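Local coordinates for protein ribose-phosphate pyrophosphokinase (PDB 5T3O) that probably makes phosphoribosyl pyrophosphate by moving the pyrophosphoryl group of ATP onto ribose 5-phosphate, working as a homohexamer that uses magnesium, at residues Asp112-Ala117 against Gly134-Pro139; Val83-Pro88 against Asp120-Met125. All blocks are in the same frame, centred on the assembly; numbering follows the deposited sequence.

How the interactions relate
Interaction 2 is the buried one: two neighbouring parallel strands, 83-88 and 120-125, joined by regular backbone hydrogen bonds inside the sheet. Interaction 1 lies farther out, where helix 106-117, which connects those two strands in the chain, meets the turn and loop 134-139 leading into strand 140-143. Its chemistry is looser, with apolar packing of L114, F136, I138 and the aliphatic part of Q115, and a water at the polar end. The two contacts meet directly: V122 N lies 3.0 Å from P139 O, probably hydrogen-bonded, and V122 also packs against F136 and I138. Both reach other subunits through basic side chains, K137 in interaction 1 and R121 in interaction 2.

Interaction 1 of 2, residues Asp112-Ala117 against Gly134-Pro139; sequences DLLQTA and GFFKIP
The ring of F136 receives a methyl of L114 at its edge, in the ring plane, with L114 CD2 4.0 Å from F136 CE2. The end of Q115 also comes near this ring. Its carboxamide comes up against the backbone of the turn, with Q115 CD 4.0 Å from K137 N, where the chain passes from F136 through K137 to I138. Q115 gets there with CG beside its own backbone N (chi1 -73°) and an extended chain beyond, which carries the carboxamide from the helix to the loop. Its aliphatic part slides past I138 in the opposite direction: CG of Q115 sits 3.9 Å from CG2 of I138 and 4.0 Å from CD1 of I138. Of the K137 side chain, CB alone comes near Q115. Bends at chi2 and chi3 lead the rest of the chain away, and NZ forms a salt bridge with D112 of the second subunit. At the other end of the contact a water lies 2.7 Å from D112 OD1 and from F135 O, placed to bridge them, though other acceptors compete for its protons. The water thus lies on the polar side of the contact, and L114, F136 and I138 make up the apolar side. In helix 106-117, L114 packs on L68 and L69, and L113 on L69, of helix 61-77, while F136 and I138 pack on V122 of strand 121-125, and T116 packs against its counterpart T116 of the third subunit.

Interaction 2 of 2, residues Val83-Pro88 against Asp120-Met125; sequences VTAVIP and DRVLTM
T84 lies alongside R121, both side chains pointing the same way, with OG1 of T84 only 3.0 Å from CG of R121, a tight approach. R121 places CG between its backbone N and carbonyl carbon (chi1 43°), and the chain then bends at chi3; NH2 hydrogen-bonds to S79 of the fourth subunit, and NH1 forms a salt bridge with D141 of its own chain. On the same side of the sheet L123 sets its CB between methyls of two residues, 4.1 Å from CG2 of T84 and 4.2 Å from CG2 of V86. R121, L123 and M125 pack against helix 286-298. The other side carries A85, I87 and V122, where CD1 of I87 meets CG1 of V122 at 4.2 Å. Between these layers the backbones alternate bonds as parallel strands do: A85 N to R121 O, L123 N to A85 O and I87 N to L123 O. The strand segments run at 23° to each other. Side chains extend the ladder at both ends. The hydroxyl of T124 donates to I87 O, 2.6 Å from OG1, and nearly in line with that carbonyl. D120 takes V83 N on the anti side of OD2 at 2.9 Å, returning its own N to V83 O, while its OD1 pairs with K76. With an alanine here, V83 N and the ammonium of K76 would probably both be left without their carboxylate acceptor. Strand 82-87, helix 106-117 and strand 121-125 form a beta-alpha-beta crossover in the parallel sheet of the PRTase-like N-terminal domain; the chain between the first strand and the helix carries ADP-pocket residues such as R94 and K97.

Interaction 1 of 2, residues Asp112-Ala117 against Gly134-Pro139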
loop_
_atom_site.group_PDB
_atom_site.type_symbol
_atom_site.label_atom_id
_atom_site.label_comp_id
_atom_site.label_asym_id
_atom_site.label_seq_id
_atom_site.Cartn_x
_atom_site.Cartn_y
_atom_site.Cartn_z
ATOM N N ASP A 112 -5.861 -1.998 11.782
ATOM C CA ASP A 112 -4.818 -2.179 10.765
ATOM C C ASP A 112 -4.344 -3.620 10.654
ATOM O O ASP A 112 -4.225 -4.127 9.544
ATOM C CB ASP A 112 -3.633 -1.241 11.004
ATOM C CG ASP A 112 -3.957 0.209 10.684
ATOM O OD1 ASP A 112 -4.827 0.483 9.824
ATOM O OD2 ASP A 112 -3.309 1.094 11.280
ATOM N N LEU A 113 -4.139 -4.279 11.792
ATOM C CA LEU A 113 -3.766 -5.704 11.836
ATOM C C LEU A 113 -4.814 -6.604 11.194
ATOM O O LEU A 113 -4.480 -7.547 10.478
ATOM C CB LEU A 113 -3.545 -6.186 13.286
ATOM C CG LEU A 113 -2.145 -6.132 13.928
ATOM C CD1 LEU A 113 -1.197 -5.113 13.315
ATOM C CD2 LEU A 113 -2.257 -5.936 15.435
ATOM N N LEU A 114 -6.075 -6.340 11.510
ATOM C CA LEU A 114 -7.207 -7.083 10.930
ATOM C C LEU A 114 -7.225 -6.917 9.416
ATOM O O LEU A 114 -7.428 -7.870 8.686
ATOM C CB LEU A 114 -8.540 -6.573 11.498
ATOM C CG LEU A 114 -9.388 -7.314 12.549
ATOM C CD1 LEU A 114 -8.781 -8.554 13.171
ATOM C CD2 LEU A 114 -9.831 -6.334 13.626
ATOM N N GLN A 115 -7.023 -5.692 8.960
ATOM C CA GLN A 115 -6.992 -5.408 7.521
ATOM C C GLN A 115 -5.846 -6.110 6.801
ATOM O O GLN A 115 -6.054 -6.661 5.721
ATOM C CB GLN A 115 -6.943 -3.900 7.272
ATOM C CG GLN A 115 -8.283 -3.268 7.564
ATOM C CD GLN A 115 -8.216 -1.789 7.823
ATOM O OE1 GLN A 115 -7.227 -1.097 7.521
ATOM N NE2 GLN A 115 -9.267 -1.289 8.414
ATOM N N THR A 116 -4.649 -6.134 7.391
ATOM C CA THR A 116 -3.529 -6.774 6.683
ATOM C C THR A 116 -3.676 -8.291 6.749
ATOM O O THR A 116 -3.356 -8.976 5.781
ATOM C CB THR A 116 -2.131 -6.251 7.090
ATOM O OG1 THR A 116 -1.715 -6.829 8.314
ATOM C CG2 THR A 116 -2.136 -4.751 7.189
ATOM N N ALA A 117 -4.247 -8.807 7.842
ATOM C CA ALA A 117 -4.654 -10.226 7.895
ATOM C C ALA A 117 -5.628 -10.630 6.775
ATOM O O ALA A 117 -5.637 -11.792 6.353
ATOM C CB ALA A 117 -5.263 -10.558 9.252
ATOM N N GLY A 134 -14.084 5.141 12.763
ATOM C CA GLY A 134 -13.084 5.808 11.942
ATOM C C GLY A 134 -11.643 5.285 11.992
ATOM O O GLY A 134 -10.794 5.789 11.251
ATOM N N PHE A 135 -11.367 4.313 12.868
ATOM C CA PHE A 135 -10.095 3.590 12.886
ATOM C C PHE A 135 -10.034 2.511 11.815
ATOM O O PHE A 135 -8.940 2.082 11.456
ATOM C CB PHE A 135 -9.815 2.940 14.256
ATOM C CG PHE A 135 -9.657 3.915 15.406
ATOM C CD1 PHE A 135 -9.437 5.272 15.209
ATOM C CD2 PHE A 135 -9.690 3.442 16.721
ATOM C CE1 PHE A 135 -9.287 6.132 16.281
ATOM C CE2 PHE A 135 -9.536 4.305 17.796
ATOM C CZ PHE A 135 -9.333 5.651 17.576
ATOM N N PHE A 136 -11.187 2.080 11.306
ATOM C CA PHE A 136 -11.251 1.110 10.221
ATOM C C PHE A 136 -11.413 1.804 8.861
ATOM O O PHE A 136 -12.267 2.662 8.711
ATOM C CB PHE A 136 -12.411 0.141 10.454
ATOM C CG PHE A 136 -12.207 -0.766 11.631
ATOM C CD1 PHE A 136 -12.435 -0.317 12.922
ATOM C CD2 PHE A 136 -11.744 -2.058 11.451
ATOM C CE1 PHE A 136 -12.231 -1.151 14.013
ATOM C CE2 PHE A 136 -11.537 -2.896 12.535
ATOM C CZ PHE A 136 -11.784 -2.445 13.821
ATOM N N LYS A 137 -10.540 1.475 7.905
ATOM C CA LYS A 137 -10.774 1.719 6.464
ATOM C C LYS A 137 -11.897 0.837 5.916
ATOM O O LYS A 137 -12.747 1.308 5.195
ATOM C CB LYS A 137 -9.480 1.480 5.658
ATOM C CG LYS A 137 -9.563 1.731 4.141
ATOM C CD LYS A 137 -10.278 3.025 3.757
ATOM C CE LYS A 137 -9.667 4.255 4.412
ATOM N NZ LYS A 137 -10.589 5.419 4.402
ATOM N N ILE A 138 -11.880 -0.448 6.249
ATOM C CA ILE A 138 -12.949 -1.371 5.852
ATOM C C ILE A 138 -14.300 -1.028 6.483
ATOM O O ILE A 138 -14.340 -0.376 7.531
ATOM C CB ILE A 138 -12.611 -2.859 6.118
ATOM C CG1 ILE A 138 -12.409 -3.144 7.624
ATOM C CG2 ILE A 138 -11.443 -3.273 5.224
ATOM C CD1 ILE A 138 -12.064 -4.583 7.970
ATOM N N PRO A 139 -15.407 -1.461 5.845
ATOM C CA PRO A 139 -16.742 -1.214 6.416
ATOM C C PRO A 139 -16.947 -1.934 7.745
ATOM O O PRO A 139 -16.620 -3.128 7.849
ATOM C CB PRO A 139 -17.700 -1.800 5.366
ATOM C CG PRO A 139 -16.918 -1.864 4.110
ATOM C CD PRO A 139 -15.490 -2.073 4.503
HETATM O O HOH W 1 -7.243 1.610 9.367
#

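Interaction 2 of 2, residues Val83-Pro88 against Asp120-Met125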
loop_
_atom_site.group_PDB
_atom_site.type_symbol
_atom_site.label_atom_id
_atom_site.label_comp_id
_atom_site.label_asym_id
_atom_site.label_seq_id
_atom_site.Cartn_x
_atom_site.Cartn_y
_atom_site.Cartn_z
ATOM N N VAL A 83 -14.481 -12.048 3.557
ATOM C CA VAL A 83 -14.410 -12.457 4.964
ATOM C C VAL A 83 -14.730 -11.301 5.899
ATOM O O VAL A 83 -14.191 -10.207 5.772
ATOM C CB VAL A 83 -13.134 -13.291 5.345
ATOM C CG1 VAL A 83 -12.167 -13.424 4.193
ATOM C CG2 VAL A 83 -12.441 -12.810 6.620
ATOM N N THR A 84 -15.658 -11.569 6.810
ATOM C CA THR A 84 -16.099 -10.602 7.790
ATOM C C THR A 84 -15.618 -11.065 9.152
ATOM O O THR A 84 -15.757 -12.233 9.490
ATOM C CB THR A 84 -17.634 -10.500 7.799
ATOM O OG1 THR A 84 -18.079 -10.166 6.483
ATOM C CG2 THR A 84 -18.124 -9.434 8.797
ATOM N N ALA A 85 -15.031 -10.148 9.903
ATOM C CA ALA A 85 -14.680 -10.390 11.283
ATOM C C ALA A 85 -15.900 -10.033 12.124
ATOM O O ALA A 85 -16.235 -8.860 12.288
ATOM C CB ALA A 85 -13.480 -9.546 11.680
ATOM N N VAL A 86 -16.590 -11.054 12.618
ATOM C CA VAL A 86 -17.692 -10.843 13.545
ATOM C C VAL A 86 -17.099 -10.765 14.956
ATOM O O VAL A 86 -16.719 -11.780 15.539
ATOM C CB VAL A 86 -18.742 -11.960 13.423
ATOM C CG1 VAL A 86 -19.860 -11.760 14.435
ATOM C CG2 VAL A 86 -19.295 -11.994 12.005
ATOM N N ILE A 87 -16.988 -9.546 15.468
ATOM C CA ILE A 87 -16.403 -9.271 16.776
ATOM C C ILE A 87 -17.482 -8.731 17.727
ATOM O O ILE A 87 -17.662 -7.510 17.831
ATOM C CB ILE A 87 -15.248 -8.245 16.681
ATOM C CG1 ILE A 87 -14.244 -8.643 15.589
ATOM C CG2 ILE A 87 -14.529 -8.132 18.022
ATOM C CD1 ILE A 87 -13.185 -7.585 15.338
ATOM N N PRO A 88 -18.190 -9.632 18.438
ATOM C CA PRO A 88 -19.294 -9.143 19.280
ATOM C C PRO A 88 -18.843 -8.143 20.326
ATOM O O PRO A 88 -19.472 -7.095 20.461
ATOM C CB PRO A 88 -19.856 -10.417 19.914
ATOM C CG PRO A 88 -19.505 -11.500 18.960
ATOM C CD PRO A 88 -18.181 -11.103 18.355
ATOM N N ASP A 120 -12.327 -8.147 5.131
ATOM C CA ASP A 120 -13.020 -7.217 4.224
ATOM C C ASP A 120 -14.033 -6.345 4.954
ATOM O O ASP A 120 -14.348 -5.255 4.489
ATOM C CB ASP A 120 -13.742 -7.987 3.114
ATOM C CG ASP A 120 -12.801 -8.811 2.282
ATOM O OD1 ASP A 120 -11.787 -8.259 1.796
ATOM O OD2 ASP A 120 -13.053 -10.019 2.113
ATOM N N ARG A 121 -14.566 -6.835 6.074
ATOM C CA ARG A 121 -15.470 -6.042 6.907
ATOM C C ARG A 121 -15.520 -6.544 8.350
ATOM O O ARG A 121 -15.065 -7.650 8.668
ATOM C CB ARG A 121 -16.895 -5.994 6.304
ATOM C CG ARG A 121 -17.400 -7.321 5.767
ATOM C CD ARG A 121 -18.908 -7.340 5.453
ATOM N NE ARG A 121 -19.285 -6.296 4.510
ATOM C CZ ARG A 121 -19.853 -5.123 4.796
ATOM N NH1 ARG A 121 -20.183 -4.758 6.030
ATOM N NH2 ARG A 121 -20.095 -4.286 3.806
ATOM N N VAL A 122 -16.072 -5.693 9.206
ATOM C CA VAL A 122 -16.273 -5.992 10.601
ATOM C C VAL A 122 -17.768 -5.886 10.912
ATOM O O VAL A 122 -18.451 -4.981 10.428
ATOM C CB VAL A 122 -15.448 -5.031 11.490
ATOM C CG1 VAL A 122 -15.750 -5.237 12.972
ATOM C CG2 VAL A 122 -13.959 -5.218 11.219
ATOM N N LEU A 123 -18.252 -6.834 11.720
ATOM C CA LEU A 123 -19.578 -6.784 12.325
ATOM C C LEU A 123 -19.397 -6.809 13.848
ATOM O O LEU A 123 -18.870 -7.775 14.398
ATOM C CB LEU A 123 -20.401 -7.990 11.871
ATOM C CG LEU A 123 -21.935 -7.910 11.815
ATOM C CD1 LEU A 123 -22.517 -9.294 12.050
ATOM C CD2 LEU A 123 -22.563 -6.903 12.769
ATOM N N THR A 124 -19.834 -5.749 14.524
ATOM C CA THR A 124 -19.620 -5.607 15.966
ATOM C C THR A 124 -20.820 -4.954 16.673
ATOM O O THR A 124 -21.689 -4.368 16.025
ATOM C CB THR A 124 -18.317 -4.823 16.237
ATOM O OG1 THR A 124 -17.961 -4.924 17.619
ATOM C CG2 THR A 124 -18.447 -3.347 15.837
ATOM N N MET A 125 -20.862 -5.073 18.001
ATOM C CA MET A 125 -21.943 -4.490 18.810
ATOM C C MET A 125 -21.388 -3.569 19.888
ATOM O O MET A 125 -20.434 -3.929 20.574
ATOM C CB MET A 125 -22.780 -5.596 19.448
ATOM C CG MET A 125 -23.997 -5.097 20.220
ATOM S SD MET A 125 -25.035 -6.455 20.770
ATOM C CE MET A 125 -25.911 -6.849 19.258
#